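Local coordinates for protein type I modular polyketide synthase (Streptomyces albus subsp. albus, PDB 6IYR) that probably loads an extender unit, such as malonyl from malonyl-coenzyme A, onto the acyl carrier protein of module 8 during salinomycin polyketide assembly, at residues Trp196-Met199 / Val200-Glu204; Asp266-Arg269 / Glu270-Ala274; Glu357-Gly361 / Thr362-Ala366; Val405-Gln408 / Glu409-Ala413; Ala439-Thr443 / His444-Val448. All coordinates share one frame; numbering follows the deposited sequence.

How the interactions relate
All five are local contacts within one chain of the acyltransferase, following one another along the sequence without touching. Interaction 1, a buried contact on helix 188-208, borders the probable catalytic centre: Met199 touches the GxSxG nucleophile elbow presumed to hold Ser220. Interaction 3, the turn leading into helix 366-374, has its nearest atoms about 11 Å from interaction 1, and so does interaction 5, the C-terminal cap of helix 431-443. Interaction 4 flanks edge strand 419-421 of the parallel sheet, and its nearest atoms come within about 8 Å of interaction 5. Interaction 2 lies on the mixed-sheet part of the domain, its centre about 40 Å from that of interaction 5.

Interaction 1: residues Trp196-Met199 / Val200-Glu204; sequences WAVM and VSLAE
Ala197 O is gripped twice by Ser201: the hydroxyl OG donates to it at 3.0 Å, and the backbone N of the same residue donates as well. The two donors come in from opposite faces of the carbonyl plane, a serine folding back onto its own alpha-helix, here helix 188-208 of the acyltransferase domain. OG sits beside its backbone N (chi1 -66°), which turns it down toward the preceding turn and satisfies a hydroxyl buried in the protein interior, near Phe153 and Arg156. One residue earlier, Val200 N meets Trp196 O at 2.9 Å in a nearly straight bond. Val200 also packs on the indole itself: its CG2 methyl sits over one face of the five-membered ring in a CH-pi contact, 3.9 Å from the centroid. Beyond this pair the indole packs against helix 235-248, while NE1 makes a weak hydrogen bond to Ile224 O. A third strip of the helix carries Val198 and Leu202, which lie side by side and point the same way. Their backbones are joined by Leu202 N to Val198 O at 2.8 Å, and their branches touch at Val198 CG1 and Leu202 CD1, 3.8 Å apart.

Interaction 2: residues Asp266-Arg269 / Glu270-Ala274; sequences DSVR and ERISA
Val268 and Ile272, one turn apart on alpha-helix 265-273, form the apolar side of this contact. Their branches meet where Val268 CG1 comes within 3.9 Å of Ile272 CG2, the two side chains running at a slant to each other. Ile272 places CG1 between its backbone N and carbonyl carbon (chi1 71°), and from there this methylene approaches two carbonyls of the previous turn, Val268 O and Arg269 O. Directly behind the pair run the i to i+4 backbone bonds of the helix. Ile272 N reaches Val268 O at 2.8 Å, nearly in line with the carbonyl bond, and Arg271 N reaches Ser267 O at 2.9 Å. Glu270 N to Asp266 O is longer at 3.2 Å. Farther out, Val268 and Ile272 both rest on Val292 of strand 289-294, so the helix lies against the mixed sheet. Arg271 leaves on another side, its guanidinium held by salt bridges to Glu263 and Asp309, with Leu302 and Cys306 packed along its chain. On the exposed flank Arg269 swings back toward Asp266, in a long salt bridge with NH2 3.8 Å from OD1.

Interaction 3: residues Glu357-Gly361 / Thr362-Ala366; sequences EFVTG and TDLDA
Asp363 reaches back across the turn to Val359 and Gly361, and its carboxylate makes the polar side-chain links across the turn. From CB, the first torsion (chi1 38°) folds the carboxylate over the preceding residues instead of outward. CG then comes to rest 3.9 Å from Val359 CB. Of the two oxygens, OD1 takes the backbone N-H of Gly361 at 2.9 Å, met nearly along the C-O axis of the carboxylate. OD2 lies against the aliphatic part of Val359, 3.4 Å from CB, and draws in a water at 2.6 Å. That water in turn accepts from Thr360 N, so one carboxylate serves two successive amides, one directly and one through solvent.

The loop so gripped is a type I beta turn from Gly361 to Leu364, closed by Leu364 N to Gly361 O at 3.2 Å with the donor well above the carbonyl plane. Gly361 opens it with a positive phi of 121°, where a CB would be jammed against the carbonyl of Thr360. An inverse gamma turn centred on Leu364 follows at once, with Asp365 N bonded to Asp363 O at 2.7 Å. The chain thus passes from the short, weakly bonded strand at about 358-359 to helix 366-374, where Asp365 is the N-cap and OD1 receives Tyr368 N. The Leu364 side chain packs on Phe350 and Ala232.

Interaction 4: residues Val405-Gln408 / Glu409-Ala413; sequences VGVQ and ETIDA
This is an i to i+4 contact along alpha-helix 404-414, made on its inner flank between Val407 and Ile411. Val407 CG1 and Ile411 CD1 approach to 3.8 Å. The isoleucine chain starts with CG1 beside its backbone N (chi1 -68°) and then runs on extended, which brings the CG1 methylene within 3.2 Å of Val407 O and lays the terminal methyl beside the valine. Behind the side chains the same two residues share a backbone bond: Ile411 N to Val407 O measures 2.9 Å and is practically straight, at 179°.

The helix is the crossover of a beta-alpha-beta unit, running between strands 393-396 and 419-421 of the parallel sheet. Both Val407 and Ile411 rest on Thr420 of the second strand, so the pair is part of the face that lies on the outermost strand; the Gln408 side chain touches Thr420 as well. Val407 also meets Phe379 of helix 379-388. Thr410, a quarter-turn round, packs against Val383 and Leu387 of that same helix, although its side chain is less surely placed in the model.

Glu409 N bonds to Val405 O at 3.0 Å, while the extended glutamate side chain leads off to the loop at Pro287 and Gln288, where OE1 accepts from the backbone N of Gln288. In the next turn Asp412 N donates to Gln408 O at 2.8 Å, with an angle of 158° at the hydrogen.

Interaction 5: residues Ala439-Thr443 / His444-Val448; sequences AEAWT and HGVPV
His444, Trp442 and Ala441 bury the most surface where helix 431-443 ends in a Schellman motif. Ala441 O is the central acceptor: Val446 N reaches it at 3.0 Å and His444 N at 2.8 Å, from opposite faces of its carbonyl plane. The companion bond runs from Gly445 N to Trp442 O, 2.9 Å long. Gly445 reverses the chain with a positive phi of 106°, where a CB would press on the carbonyl of His444. The hydrophobic contact that usually accompanies a Schellman motif is present, Ala441 CB and Val446 CB lying 3.6 Å apart.

The imidazole of His444 folds back over the last helical turn. Thr443 OG1 stands over the centre of one ring face while itself donating to Glu440 O at 2.8 Å, and ND1 makes a weak hydrogen bond to Gly120 O. Trp442 points elsewhere: with CG anti to its backbone N (chi1 180°), the indole reaches Arg89 in a cation-pi contact and Trp450 edge-to-face. The outgoing chain then bends at Pro447, centre of an inverse gamma turn, and brings Val448 back to Trp442, the two side chains crossing at about a right angle, with Val448 CG2 3.8 Å from Trp442 CB.

Interaction 1: residues Trp196-Met199 / Val200-Glu204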
loop_
_atom_site.group_PDB
_atom_site.type_symbol
_atom_site.label_atom_id
_atom_site.label_comp_id
_atom_site.label_asym_id
_atom_site.label_seq_id
_atom_site.Cartn_x
_atom_site.Cartn_y
_atom_site.Cartn_z
ATOM N N TRP A 196 -9.918 -1.975 4.131
ATOM C CA TRP A 196 -10.396 -1.939 2.768
ATOM C C TRP A 196 -10.688 -0.473 2.346
ATOM O O TRP A 196 -10.246 -0.035 1.286
ATOM C CB TRP A 196 -11.669 -2.799 2.648
ATOM C CG TRP A 196 -12.325 -2.644 1.302
ATOM C CD1 TRP A 196 -11.913 -3.178 0.140
ATOM C CD2 TRP A 196 -13.457 -1.862 1.011
ATOM N NE1 TRP A 196 -12.735 -2.801 -0.869
ATOM C CE2 TRP A 196 -13.685 -1.960 -0.367
ATOM C CE3 TRP A 196 -14.255 -1.003 1.761
ATOM C CZ2 TRP A 196 -14.709 -1.280 -1.001
ATOM C CZ3 TRP A 196 -15.307 -0.383 1.138
ATOM C CH2 TRP A 196 -15.494 -0.479 -0.233
ATOM N N ALA A 197 -11.491 0.214 3.138
ATOM C CA ALA A 197 -11.951 1.552 2.826
ATOM C C ALA A 197 -10.820 2.555 2.784
ATOM O O ALA A 197 -10.752 3.383 1.864
ATOM C CB ALA A 197 -12.981 1.990 3.850
ATOM N N VAL A 198 -9.856 2.382 3.680
ATOM C CA VAL A 198 -8.658 3.222 3.672
ATOM C C VAL A 198 -7.853 3.017 2.415
ATOM O O VAL A 198 -7.472 3.981 1.760
ATOM C CB VAL A 198 -7.783 2.989 4.916
ATOM C CG1 VAL A 198 -6.408 3.653 4.794
ATOM C CG2 VAL A 198 -8.514 3.457 6.150
ATOM N N MET A 199 -7.598 1.772 2.057
ATOM C CA MET A 199 -6.790 1.499 0.878
ATOM C C MET A 199 -7.469 1.954 -0.428
ATOM O O MET A 199 -6.816 2.540 -1.333
ATOM C CB MET A 199 -6.434 0.027 0.804
ATOM C CG MET A 199 -5.548 -0.495 1.944
ATOM S SD MET A 199 -4.970 -2.179 1.593
ATOM C CE MET A 199 -6.501 -3.037 1.965
ATOM N N VAL A 200 -8.766 1.709 -0.539
ATOM C CA VAL A 200 -9.505 2.192 -1.708
ATOM C C VAL A 200 -9.394 3.726 -1.778
ATOM O O VAL A 200 -9.196 4.292 -2.828
ATOM C CB VAL A 200 -10.958 1.735 -1.653
ATOM C CG1 VAL A 200 -11.789 2.417 -2.750
ATOM C CG2 VAL A 200 -10.995 0.215 -1.821
ATOM N N SER A 201 -9.401 4.376 -0.633
ATOM C CA SER A 201 -9.467 5.815 -0.617
ATOM C C SER A 201 -8.115 6.451 -0.796
ATOM O O SER A 201 -8.017 7.415 -1.528
ATOM C CB SER A 201 -10.198 6.313 0.600
ATOM O OG SER A 201 -11.567 5.897 0.518
ATOM N N LEU A 202 -7.055 5.815 -0.293
ATOM C CA LEU A 202 -5.708 6.290 -0.540
ATOM C C LEU A 202 -5.360 6.182 -2.018
ATOM O O LEU A 202 -4.615 7.006 -2.563
ATOM C CB LEU A 202 -4.700 5.491 0.284
ATOM C CG LEU A 202 -4.756 5.700 1.811
ATOM C CD1 LEU A 202 -3.681 4.853 2.447
ATOM C CD2 LEU A 202 -4.517 7.162 2.190
ATOM N N ALA A 203 -5.831 5.121 -2.672
ATOM C CA ALA A 203 -5.481 4.894 -4.073
ATOM C C ALA A 203 -6.025 6.020 -4.970
ATOM O O ALA A 203 -5.433 6.374 -5.981
ATOM C CB ALA A 203 -5.997 3.544 -4.540
ATOM N N GLU A 204 -7.222 6.472 -4.633
ATOM C CA GLU A 204 -7.899 7.520 -5.346
ATOM C C GLU A 204 -7.198 8.875 -5.180
ATOM O O GLU A 204 -7.100 9.613 -6.131
ATOM C CB GLU A 204 -9.303 7.619 -4.808
ATOM C CG GLU A 204 -10.168 8.581 -5.579
ATOM C CD GLU A 204 -10.577 8.032 -6.925
ATOM O OE1 GLU A 204 -10.218 6.872 -7.285
ATOM O OE2 GLU A 204 -11.276 8.782 -7.623
#

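Interaction 2: residues Asp266-Arg269 / Glu270-Ala274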
loop_
_atom_site.group_PDB
_atom_site.type_symbol
_atom_site.label_atom_id
_atom_site.label_comp_id
_atom_site.label_asym_id
_atom_site.label_seq_id
_atom_site.Cartn_x
_atom_site.Cartn_y
_atom_site.Cartn_z
ATOM N N ASP A 266 10.313 -22.936 -1.445
ATOM C CA ASP A 266 10.533 -24.372 -1.648
ATOM C C ASP A 266 10.997 -25.079 -0.366
ATOM O O ASP A 266 10.608 -26.196 -0.101
ATOM C CB ASP A 266 11.596 -24.604 -2.724
ATOM C CG ASP A 266 11.135 -24.190 -4.089
ATOM O OD1 ASP A 266 9.940 -24.402 -4.399
ATOM O OD2 ASP A 266 11.973 -23.655 -4.851
ATOM N N SER A 267 12.011 -24.528 0.270
ATOM C CA SER A 267 12.519 -25.099 1.508
ATOM C C SER A 267 11.422 -25.095 2.556
ATOM O O SER A 267 11.327 -26.022 3.344
ATOM C CB SER A 267 13.729 -24.317 2.033
ATOM O OG SER A 267 14.722 -24.153 1.036
ATOM N N VAL A 268 10.605 -24.041 2.600
ATOM C CA VAL A 268 9.579 -23.961 3.641
ATOM C C VAL A 268 8.554 -25.055 3.440
ATOM O O VAL A 268 8.098 -25.695 4.385
ATOM C CB VAL A 268 8.854 -22.610 3.664
ATOM C CG1 VAL A 268 7.734 -22.649 4.680
ATOM C CG2 VAL A 268 9.820 -21.508 4.040
ATOM N N ARG A 269 8.165 -25.230 2.188
ATOM C CA ARG A 269 7.186 -26.220 1.813
ATOM C C ARG A 269 7.643 -27.598 2.256
ATOM O O ARG A 269 6.868 -28.385 2.815
ATOM C CB ARG A 269 7.010 -26.184 0.294
ATOM C CG ARG A 269 5.608 -25.928 -0.169
ATOM C CD ARG A 269 5.576 -25.847 -1.684
ATOM N NE ARG A 269 4.768 -24.727 -2.175
ATOM C CZ ARG A 269 5.261 -23.642 -2.774
ATOM N NH1 ARG A 269 4.435 -22.697 -3.199
ATOM N NH2 ARG A 269 6.571 -23.487 -2.944
ATOM N N GLU A 270 8.903 -27.906 1.997
ATOM C CA GLU A 270 9.468 -29.153 2.492
ATOM C C GLU A 270 9.463 -29.239 4.007
ATOM O O GLU A 270 9.042 -30.230 4.572
ATOM C CB GLU A 270 10.891 -29.343 1.989
ATOM C CG GLU A 270 10.960 -30.131 0.689
ATOM C CD GLU A 270 12.377 -30.247 0.153
ATOM O OE1 GLU A 270 12.865 -31.392 0.009
ATOM O OE2 GLU A 270 13.011 -29.194 -0.105
ATOM N N ARG A 271 9.952 -28.213 4.665
ATOM C CA ARG A 271 9.899 -28.165 6.119
ATOM C C ARG A 271 8.510 -28.399 6.730
ATOM O O ARG A 271 8.349 -29.245 7.593
ATOM C CB ARG A 271 10.467 -26.844 6.590
ATOM C CG ARG A 271 10.594 -26.729 8.087
ATOM C CD ARG A 271 10.981 -25.319 8.462
ATOM N NE ARG A 271 12.300 -24.924 7.957
ATOM C CZ ARG A 271 13.453 -25.283 8.521
ATOM N NH1 ARG A 271 14.592 -24.832 8.050
ATOM N NH2 ARG A 271 13.469 -26.092 9.559
ATOM N N ILE A 272 7.492 -27.671 6.292
ATOM C CA ILE A 272 6.165 -27.806 6.920
ATOM C C ILE A 272 5.424 -29.093 6.546
ATOM O O ILE A 272 4.377 -29.440 7.116
ATOM C CB ILE A 272 5.264 -26.619 6.605
ATOM C CG1 ILE A 272 4.840 -26.647 5.139
ATOM C CG2 ILE A 272 5.975 -25.329 6.967
ATOM C CD1 ILE A 272 3.748 -25.652 4.841
ATOM N N SER A 273 5.990 -29.822 5.596
ATOM C CA SER A 273 5.337 -30.998 5.033
ATOM C C SER A 273 4.993 -32.048 6.113
ATOM O O SER A 273 3.910 -32.629 6.134
ATOM C CB SER A 273 6.287 -31.656 4.014
ATOM O OG SER A 273 5.614 -32.750 3.442
ATOM N N ALA A 274 5.917 -32.185 7.042
ATOM C CA ALA A 274 5.806 -33.026 8.233
ATOM C C ALA A 274 4.557 -32.786 9.067
ATOM O O ALA A 274 4.007 -33.710 9.610
ATOM C CB ALA A 274 7.041 -32.834 9.097
#

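Interaction 3: residues Glu357-Gly361 / Thr362-Ala366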
loop_
_atom_site.group_PDB
_atom_site.type_symbol
_atom_site.label_atom_id
_atom_site.label_comp_id
_atom_site.label_asym_id
_atom_site.label_seq_id
_atom_site.Cartn_x
_atom_site.Cartn_y
_atom_site.Cartn_z
ATOM N N GLU A 357 -2.108 -14.838 -12.783
ATOM C CA GLU A 357 -2.365 -14.273 -14.137
ATOM C C GLU A 357 -3.209 -13.024 -14.091
ATOM O O GLU A 357 -3.967 -12.828 -13.163
ATOM C CB GLU A 357 -3.102 -15.303 -15.013
ATOM C CG GLU A 357 -2.198 -15.852 -16.099
ATOM C CD GLU A 357 -1.738 -17.228 -15.758
ATOM O OE1 GLU A 357 -2.618 -18.018 -15.375
ATOM O OE2 GLU A 357 -0.532 -17.528 -15.909
ATOM N N PHE A 358 -3.110 -12.193 -15.131
ATOM C CA PHE A 358 -4.027 -11.093 -15.298
ATOM C C PHE A 358 -5.387 -11.659 -15.588
ATOM O O PHE A 358 -5.507 -12.714 -16.219
ATOM C CB PHE A 358 -3.596 -10.224 -16.471
ATOM C CG PHE A 358 -2.357 -9.436 -16.212
ATOM C CD1 PHE A 358 -2.422 -8.257 -15.511
ATOM C CD2 PHE A 358 -1.160 -9.830 -16.733
ATOM C CE1 PHE A 358 -1.298 -7.499 -15.300
ATOM C CE2 PHE A 358 -0.023 -9.095 -16.501
ATOM C CZ PHE A 358 -0.098 -7.904 -15.828
ATOM N N VAL A 359 -6.401 -10.998 -15.074
ATOM C CA VAL A 359 -7.763 -11.481 -15.197
ATOM C C VAL A 359 -8.534 -10.474 -16.009
ATOM O O VAL A 359 -8.191 -9.283 -16.082
ATOM C CB VAL A 359 -8.497 -11.649 -13.838
ATOM C CG1 VAL A 359 -7.790 -12.656 -12.982
ATOM C CG2 VAL A 359 -8.662 -10.317 -13.120
ATOM N N THR A 360 -9.627 -10.943 -16.572
ATOM C CA THR A 360 -10.579 -10.059 -17.163
ATOM C C THR A 360 -11.324 -9.241 -16.124
ATOM O O THR A 360 -11.633 -8.059 -16.348
ATOM C CB THR A 360 -11.573 -10.862 -18.048
ATOM O OG1 THR A 360 -10.859 -11.421 -19.154
ATOM C CG2 THR A 360 -12.651 -9.936 -18.573
ATOM N N GLY A 361 -11.733 -9.896 -15.041
ATOM C CA GLY A 361 -12.422 -9.220 -13.949
ATOM C C GLY A 361 -13.788 -9.810 -13.695
ATOM O O GLY A 361 -14.289 -9.802 -12.562
ATOM N N THR A 362 -14.400 -10.311 -14.767
ATOM C CA THR A 362 -15.673 -10.966 -14.687
ATOM C C THR A 362 -15.587 -12.283 -13.928
ATOM O O THR A 362 -16.600 -12.791 -13.512
ATOM C CB THR A 362 -16.210 -11.320 -16.098
ATOM O OG1 THR A 362 -15.147 -11.878 -16.861
ATOM C CG2 THR A 362 -16.755 -10.085 -16.832
ATOM N N ASP A 363 -14.394 -12.863 -13.848
ATOM C CA ASP A 363 -14.126 -14.060 -13.026
ATOM C C ASP A 363 -14.021 -13.831 -11.480
ATOM O O ASP A 363 -13.934 -14.785 -10.697
ATOM C CB ASP A 363 -12.863 -14.775 -13.535
ATOM C CG ASP A 363 -11.753 -13.816 -13.993
ATOM O OD1 ASP A 363 -11.972 -12.592 -14.059
ATOM O OD2 ASP A 363 -10.638 -14.297 -14.303
ATOM N N LEU A 364 -14.155 -12.596 -11.007
ATOM C CA LEU A 364 -13.985 -12.365 -9.570
ATOM C C LEU A 364 -15.247 -12.588 -8.815
ATOM O O LEU A 364 -15.810 -11.673 -8.198
ATOM C CB LEU A 364 -13.400 -10.978 -9.287
ATOM C CG LEU A 364 -12.121 -10.684 -10.087
ATOM C CD1 LEU A 364 -11.406 -9.411 -9.651
ATOM C CD2 LEU A 364 -11.185 -11.864 -9.945
ATOM N N ASP A 365 -15.751 -13.813 -8.908
ATOM C CA ASP A 365 -17.023 -14.109 -8.316
ATOM C C ASP A 365 -16.800 -14.746 -6.935
ATOM O O ASP A 365 -15.648 -14.849 -6.468
ATOM C CB ASP A 365 -17.836 -15.023 -9.228
ATOM C CG ASP A 365 -17.129 -16.316 -9.556
ATOM O OD1 ASP A 365 -16.150 -16.718 -8.880
ATOM O OD2 ASP A 365 -17.566 -16.946 -10.524
ATOM N N ALA A 366 -17.875 -15.262 -6.345
ATOM C CA ALA A 366 -17.841 -15.830 -4.987
ATOM C C ALA A 366 -16.767 -16.898 -4.828
ATOM O O ALA A 366 -16.020 -16.911 -3.836
ATOM C CB ALA A 366 -19.204 -16.380 -4.585
HETATM O O HOH W 1 -9.584 -13.912 -16.701
#

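Interaction 4: residues Val405-Gln408 / Glu409-Ala413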
loop_
_atom_site.group_PDB
_atom_site.type_symbol
_atom_site.label_atom_id
_atom_site.label_comp_id
_atom_site.label_asym_id
_atom_site.label_seq_id
_atom_site.Cartn_x
_atom_site.Cartn_y
_atom_site.Cartn_z
ATOM N N VAL A 405 9.151 -4.223 2.122
ATOM C CA VAL A 405 10.367 -5.037 2.336
ATOM C C VAL A 405 10.421 -6.235 1.389
ATOM O O VAL A 405 11.482 -6.600 0.876
ATOM C CB VAL A 405 10.445 -5.544 3.786
ATOM C CG1 VAL A 405 11.585 -6.548 3.952
ATOM C CG2 VAL A 405 10.622 -4.354 4.724
ATOM N N GLY A 406 9.278 -6.891 1.195
ATOM C CA GLY A 406 9.228 -8.053 0.314
ATOM C C GLY A 406 9.349 -7.694 -1.158
ATOM O O GLY A 406 9.996 -8.400 -1.934
ATOM N N VAL A 407 8.756 -6.579 -1.556
ATOM C CA VAL A 407 8.976 -6.115 -2.948
ATOM C C VAL A 407 10.463 -5.802 -3.153
ATOM O O VAL A 407 11.084 -6.238 -4.129
ATOM C CB VAL A 407 8.112 -4.886 -3.282
ATOM C CG1 VAL A 407 8.392 -4.369 -4.713
ATOM C CG2 VAL A 407 6.635 -5.203 -3.089
ATOM N N GLN A 408 11.056 -5.102 -2.188
ATOM C CA GLN A 408 12.460 -4.704 -2.303
ATOM C C GLN A 408 13.384 -5.908 -2.367
ATOM O O GLN A 408 14.333 -5.944 -3.173
ATOM C CB GLN A 408 12.853 -3.830 -1.101
ATOM C CG GLN A 408 14.248 -3.230 -1.228
ATOM C CD GLN A 408 14.356 -2.256 -2.393
ATOM O OE1 GLN A 408 14.995 -2.544 -3.415
ATOM N NE2 GLN A 408 13.637 -1.164 -2.298
ATOM N N GLU A 409 13.042 -6.949 -1.613
ATOM C CA GLU A 409 13.815 -8.186 -1.635
ATOM C C GLU A 409 13.741 -8.860 -3.005
ATOM O O GLU A 409 14.725 -9.434 -3.491
ATOM C CB GLU A 409 13.294 -9.128 -0.526
ATOM C CG GLU A 409 14.032 -10.456 -0.388
ATOM C CD GLU A 409 13.506 -11.311 0.770
ATOM O OE1 GLU A 409 12.567 -12.123 0.588
ATOM O OE2 GLU A 409 14.082 -11.216 1.860
ATOM N N THR A 410 12.576 -8.834 -3.655
ATOM C CA THR A 410 12.527 -9.452 -4.973
ATOM C C THR A 410 13.162 -8.596 -6.074
ATOM O O THR A 410 13.862 -9.130 -6.935
ATOM C CB THR A 410 11.159 -10.013 -5.390
ATOM O OG1 THR A 410 10.691 -9.379 -6.577
ATOM C CG2 THR A 410 10.188 -9.972 -4.303
ATOM N N ILE A 411 12.970 -7.284 -5.999
ATOM C CA ILE A 411 13.699 -6.332 -6.861
ATOM C C ILE A 411 15.184 -6.602 -6.756
ATOM O O ILE A 411 15.875 -6.687 -7.766
ATOM C CB ILE A 411 13.450 -4.863 -6.432
ATOM C CG1 ILE A 411 12.011 -4.488 -6.703
ATOM C CG2 ILE A 411 14.412 -3.895 -7.143
ATOM C CD1 ILE A 411 11.622 -3.099 -6.276
ATOM N N ASP A 412 15.693 -6.704 -5.538
ATOM C CA ASP A 412 17.129 -6.896 -5.355
ATOM C C ASP A 412 17.594 -8.208 -5.945
ATOM O O ASP A 412 18.703 -8.299 -6.444
ATOM C CB ASP A 412 17.539 -6.841 -3.869
ATOM C CG ASP A 412 17.435 -5.433 -3.277
ATOM O OD1 ASP A 412 17.195 -4.494 -4.041
ATOM O OD2 ASP A 412 17.441 -5.283 -2.027
ATOM N N ALA A 413 16.820 -9.266 -5.795
ATOM C CA ALA A 413 17.311 -10.554 -6.240
ATOM C C ALA A 413 17.228 -10.617 -7.759
ATOM O O ALA A 413 17.973 -11.322 -8.397
ATOM C CB ALA A 413 16.501 -11.675 -5.619
#

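Interaction 5: residues Ala439-Thr443 / His444-Val448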
loop_
_atom_site.group_PDB
_atom_site.type_symbol
_atom_site.label_atom_id
_atom_site.label_comp_id
_atom_site.label_asym_id
_atom_site.label_seq_id
_atom_site.Cartn_x
_atom_site.Cartn_y
_atom_site.Cartn_z
ATOM N N ALA A 439 6.522 12.975 -3.248
ATOM C CA ALA A 439 7.847 13.475 -3.636
ATOM C C ALA A 439 8.800 12.366 -3.984
ATOM O O ALA A 439 9.539 12.464 -4.962
ATOM C CB ALA A 439 8.445 14.303 -2.506
ATOM N N GLU A 440 8.902 11.371 -3.112
ATOM C CA GLU A 440 9.749 10.212 -3.401
ATOM C C GLU A 440 9.383 9.629 -4.737
ATOM O O GLU A 440 10.246 9.249 -5.532
ATOM C CB GLU A 440 9.566 9.102 -2.385
ATOM C CG GLU A 440 10.065 9.431 -1.010
ATOM C CD GLU A 440 9.519 8.471 0.014
ATOM O OE1 GLU A 440 9.469 7.252 -0.296
ATOM O OE2 GLU A 440 9.098 8.955 1.087
ATOM N N ALA A 441 8.098 9.446 -4.930
ATOM C CA ALA A 441 7.645 8.858 -6.190
ATOM C C ALA A 441 8.128 9.703 -7.354
ATOM O O ALA A 441 8.709 9.200 -8.312
ATOM C CB ALA A 441 6.144 8.780 -6.220
ATOM N N TRP A 442 7.786 10.980 -7.311
ATOM C CA TRP A 442 8.138 11.906 -8.391
ATOM C C TRP A 442 9.642 11.912 -8.662
ATOM O O TRP A 442 10.066 11.842 -9.814
ATOM C CB TRP A 442 7.616 13.311 -8.077
ATOM C CG TRP A 442 7.932 14.279 -9.130
ATOM C CD1 TRP A 442 7.220 14.506 -10.258
ATOM C CD2 TRP A 442 9.103 15.115 -9.212
ATOM N NE1 TRP A 442 7.877 15.415 -11.054
ATOM C CE2 TRP A 442 9.006 15.845 -10.408
ATOM C CE3 TRP A 442 10.160 15.389 -8.338
ATOM C CZ2 TRP A 442 9.938 16.820 -10.774
ATOM C CZ3 TRP A 442 11.100 16.353 -8.706
ATOM C CH2 TRP A 442 10.984 17.045 -9.918
ATOM N N THR A 443 10.460 11.830 -7.623
ATOM C CA THR A 443 11.886 11.827 -7.862
ATOM C C THR A 443 12.308 10.594 -8.618
ATOM O O THR A 443 13.373 10.580 -9.225
ATOM C CB THR A 443 12.743 11.990 -6.580
ATOM O OG1 THR A 443 12.571 10.886 -5.687
ATOM C CG2 THR A 443 12.442 13.347 -5.893
ATOM N N HIS A 444 11.481 9.548 -8.589
ATOM C CA HIS A 444 11.857 8.310 -9.258
ATOM C C HIS A 444 11.219 8.219 -10.628
ATOM O O HIS A 444 11.430 7.245 -11.353
ATOM C CB HIS A 444 11.450 7.095 -8.419
ATOM C CG HIS A 444 12.269 6.922 -7.191
ATOM N ND1 HIS A 444 13.630 7.153 -7.174
ATOM C CD2 HIS A 444 11.909 6.712 -5.904
ATOM C CE1 HIS A 444 14.086 6.996 -5.944
ATOM N NE2 HIS A 444 13.071 6.662 -5.170
ATOM N N GLY A 445 10.392 9.204 -10.951
ATOM C CA GLY A 445 9.827 9.328 -12.280
ATOM C C GLY A 445 8.372 8.929 -12.308
ATOM O O GLY A 445 7.737 8.915 -13.352
ATOM N N VAL A 446 7.784 8.691 -11.153
ATOM C CA VAL A 446 6.341 8.528 -11.141
ATOM C C VAL A 446 5.722 9.870 -11.461
ATOM O O VAL A 446 6.114 10.876 -10.867
ATOM C CB VAL A 446 5.885 8.063 -9.768
ATOM C CG1 VAL A 446 4.390 7.913 -9.738
ATOM C CG2 VAL A 446 6.588 6.773 -9.415
ATOM N N PRO A 447 4.718 9.902 -12.358
ATOM C CA PRO A 447 4.252 11.186 -12.908
ATOM C C PRO A 447 3.251 11.913 -12.022
ATOM O O PRO A 447 2.140 12.188 -12.428
ATOM C CB PRO A 447 3.619 10.798 -14.250
ATOM C CG PRO A 447 3.194 9.373 -14.071
ATOM C CD PRO A 447 4.085 8.750 -13.024
ATOM N N VAL A 448 3.718 12.374 -10.873
ATOM C CA VAL A 448 2.919 13.219 -10.027
ATOM C C VAL A 448 2.616 14.519 -10.785
ATOM O O VAL A 448 3.472 15.059 -11.478
ATOM C CB VAL A 448 3.690 13.521 -8.722
ATOM C CG1 VAL A 448 2.913 14.487 -7.824
ATOM C CG2 VAL A 448 4.005 12.219 -8.003
#